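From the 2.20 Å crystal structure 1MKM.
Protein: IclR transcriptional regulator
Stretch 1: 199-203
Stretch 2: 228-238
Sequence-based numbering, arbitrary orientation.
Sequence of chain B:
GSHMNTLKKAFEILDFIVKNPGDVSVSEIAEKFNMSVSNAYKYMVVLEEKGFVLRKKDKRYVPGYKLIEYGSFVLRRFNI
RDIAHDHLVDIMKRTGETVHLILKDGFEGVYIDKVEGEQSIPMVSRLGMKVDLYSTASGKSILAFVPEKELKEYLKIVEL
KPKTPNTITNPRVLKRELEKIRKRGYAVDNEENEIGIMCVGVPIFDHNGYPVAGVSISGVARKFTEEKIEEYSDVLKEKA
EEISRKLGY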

# COMPACT_ATOMS: atom_id res chain seq x y z
N CYS B 199 20.22 -26.86 3.46
CA CYS B 199 20.88 -26.09 2.41
C CYS B 199 21.86 -26.95 1.61
O CYS B 199 22.16 -28.08 1.99
CB CYS B 199 21.67 -24.93 3.03
SG CYS B 199 20.83 -24.07 4.38
N VAL B 200 22.34 -26.40 0.51
CA VAL B 200 23.33 -27.07 -0.32
C VAL B 200 24.31 -25.96 -0.69
O VAL B 200 23.89 -24.89 -1.13
CB VAL B 200 22.71 -27.68 -1.60
CG1 VAL B 200 23.82 -28.13 -2.53
CG2 VAL B 200 21.83 -28.86 -1.24
N GLY B 201 25.60 -26.20 -0.50
CA GLY B 201 26.57 -25.17 -0.80
C GLY B 201 27.82 -25.62 -1.53
O GLY B 201 28.23 -26.77 -1.42
N VAL B 202 28.42 -24.68 -2.25
CA VAL B 202 29.64 -24.89 -3.03
C VAL B 202 30.54 -23.66 -2.81
O VAL B 202 30.05 -22.55 -2.60
CB VAL B 202 29.30 -25.00 -4.53
CG1 VAL B 202 30.55 -25.20 -5.35
CG2 VAL B 202 28.33 -26.15 -4.75
N PRO B 203 31.88 -23.85 -2.84
CA PRO B 203 32.82 -22.74 -2.63
C PRO B 203 33.06 -21.86 -3.86
O PRO B 203 32.59 -22.15 -4.96
CB PRO B 203 34.11 -23.44 -2.20
CG PRO B 203 33.65 -24.77 -1.70
CD PRO B 203 32.58 -25.13 -2.68
N LYS B 228 16.61 -33.64 -5.58
CA LYS B 228 16.58 -32.19 -5.48
C LYS B 228 18.01 -31.76 -5.17
O LYS B 228 18.59 -30.97 -5.91
CB LYS B 228 15.62 -31.75 -4.38
CG LYS B 228 14.77 -30.53 -4.75
CD LYS B 228 13.98 -30.77 -6.03
CE LYS B 228 12.99 -29.64 -6.29
NZ LYS B 228 12.20 -29.85 -7.54
N ILE B 229 18.57 -32.31 -4.10
CA ILE B 229 19.94 -31.99 -3.72
C ILE B 229 20.86 -32.01 -4.94
O ILE B 229 21.57 -31.04 -5.20
CB ILE B 229 20.48 -32.99 -2.67
CG1 ILE B 229 19.91 -32.64 -1.30
CG2 ILE B 229 21.99 -32.99 -2.68
CD1 ILE B 229 20.30 -33.58 -0.19
N GLU B 230 20.85 -33.13 -5.66
CA GLU B 230 21.67 -33.29 -6.86
C GLU B 230 21.45 -32.15 -7.84
O GLU B 230 22.38 -31.66 -8.48
CB GLU B 230 21.34 -34.62 -7.55
CG GLU B 230 22.10 -35.83 -7.02
CD GLU B 230 23.55 -35.88 -7.50
OE1 GLU B 230 23.76 -36.03 -8.73
OE2 GLU B 230 24.47 -35.76 -6.67
N GLU B 231 20.19 -31.72 -7.95
CA GLU B 231 19.81 -30.63 -8.84
C GLU B 231 20.34 -29.28 -8.37
O GLU B 231 20.86 -28.49 -9.17
CB GLU B 231 18.29 -30.58 -8.96
CG GLU B 231 17.79 -29.52 -9.92
CD GLU B 231 16.36 -29.77 -10.33
OE1 GLU B 231 15.49 -29.85 -9.43
OE2 GLU B 231 16.11 -29.91 -11.54
N TYR B 232 20.19 -29.02 -7.08
CA TYR B 232 20.65 -27.76 -6.51
C TYR B 232 22.17 -27.66 -6.60
O TYR B 232 22.71 -26.70 -7.17
CB TYR B 232 20.17 -27.63 -5.05
CG TYR B 232 18.66 -27.59 -4.88
CD1 TYR B 232 17.82 -27.18 -5.92
CD2 TYR B 232 18.07 -27.89 -3.64
CE1 TYR B 232 16.43 -27.07 -5.73
CE2 TYR B 232 16.67 -27.78 -3.44
CZ TYR B 232 15.86 -27.37 -4.50
OH TYR B 232 14.49 -27.21 -4.32
N SER B 233 22.88 -28.65 -6.06
CA SER B 233 24.33 -28.64 -6.11
C SER B 233 24.85 -28.55 -7.55
O SER B 233 25.99 -28.15 -7.79
CB SER B 233 24.91 -29.89 -5.42
OG SER B 233 24.47 -31.08 -6.05
N ASP B 234 23.99 -28.91 -8.50
CA ASP B 234 24.34 -28.86 -9.91
C ASP B 234 24.42 -27.42 -10.38
O ASP B 234 25.45 -26.97 -10.89
CB ASP B 234 23.29 -29.61 -10.74
CG ASP B 234 23.84 -30.83 -11.45
OD1 ASP B 234 23.14 -31.36 -12.34
OD2 ASP B 234 24.97 -31.26 -11.12
N VAL B 235 23.31 -26.69 -10.23
CA VAL B 235 23.25 -25.29 -10.65
C VAL B 235 24.25 -24.49 -9.81
O VAL B 235 24.87 -23.54 -10.30
CB VAL B 235 21.84 -24.69 -10.46
CG1 VAL B 235 21.76 -23.30 -11.07
CG2 VAL B 235 20.80 -25.60 -11.08
N LEU B 236 24.39 -24.88 -8.56
CA LEU B 236 25.29 -24.21 -7.64
C LEU B 236 26.71 -24.28 -8.17
O LEU B 236 27.36 -23.25 -8.39
CB LEU B 236 25.20 -24.89 -6.26
CG LEU B 236 25.18 -24.00 -5.01
CD1 LEU B 236 24.28 -22.79 -5.22
CD2 LEU B 236 24.68 -24.84 -3.84
N LYS B 237 27.20 -25.50 -8.38
CA LYS B 237 28.56 -25.68 -8.88
C LYS B 237 28.75 -25.00 -10.22
O LYS B 237 29.83 -24.51 -10.52
CB LYS B 237 28.90 -27.17 -8.99
CG LYS B 237 30.11 -27.58 -8.16
CD LYS B 237 31.33 -26.71 -8.46
CE LYS B 237 32.51 -27.10 -7.58
NZ LYS B 237 33.72 -26.24 -7.77
N GLU B 238 27.70 -24.97 -11.03
CA GLU B 238 27.78 -24.35 -12.34
C GLU B 238 28.12 -22.86 -12.23
O GLU B 238 29.01 -22.36 -12.92
CB GLU B 238 26.47 -24.50 -13.11
CG GLU B 238 26.50 -23.86 -14.49
CD GLU B 238 25.12 -23.76 -15.14
OE1 GLU B 238 24.40 -24.78 -15.16
OE2 GLU B 238 24.77 -22.67 -15.63

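The strand 199-203 lies along the helix 228-238 with an angle of 26° between their N-to-C directions and an axial approach of 7.9 Å. No hydrogen bond crosses between them, so the contact rests on side-chain packing. Strand alternation selects the participants: the CA-to-CB bonds of Val 200 and Val 202 point toward the helix, while those of Cys 199 and Pro 203 point away.

Both valines are t rotamers (chi1 170° and 179°), which splays their two methyl groups over the helix. In Val 200, CG2 lies 4.2 Å from Ile 229 CG1, whereas CG1 lies 3.6 Å from Ser 233 CB. In Val 202, CG2 meets Leu 236 CB at 3.7 Å and CG1 reaches Lys 237 CE at 3.5 Å, so the lysine's closest approach is made by an aliphatic carbon.

Ser 233 adopts chi1 60° (p), placing OG 3.0 Å from Ile 229 O; this hydrogen bond satisfies the hydroxyl within the helix, while its CA-to-CB bond is set sideways to the strand. Tyr 232 starts toward the strand, but its m rotamer carries the ring away, leaving CB 4.3 Å from Val 200 CB.

Leu 236 is off-rotamer at chi1 -138°, and its CD2 packs 3.6 Å from Val 200 CG1.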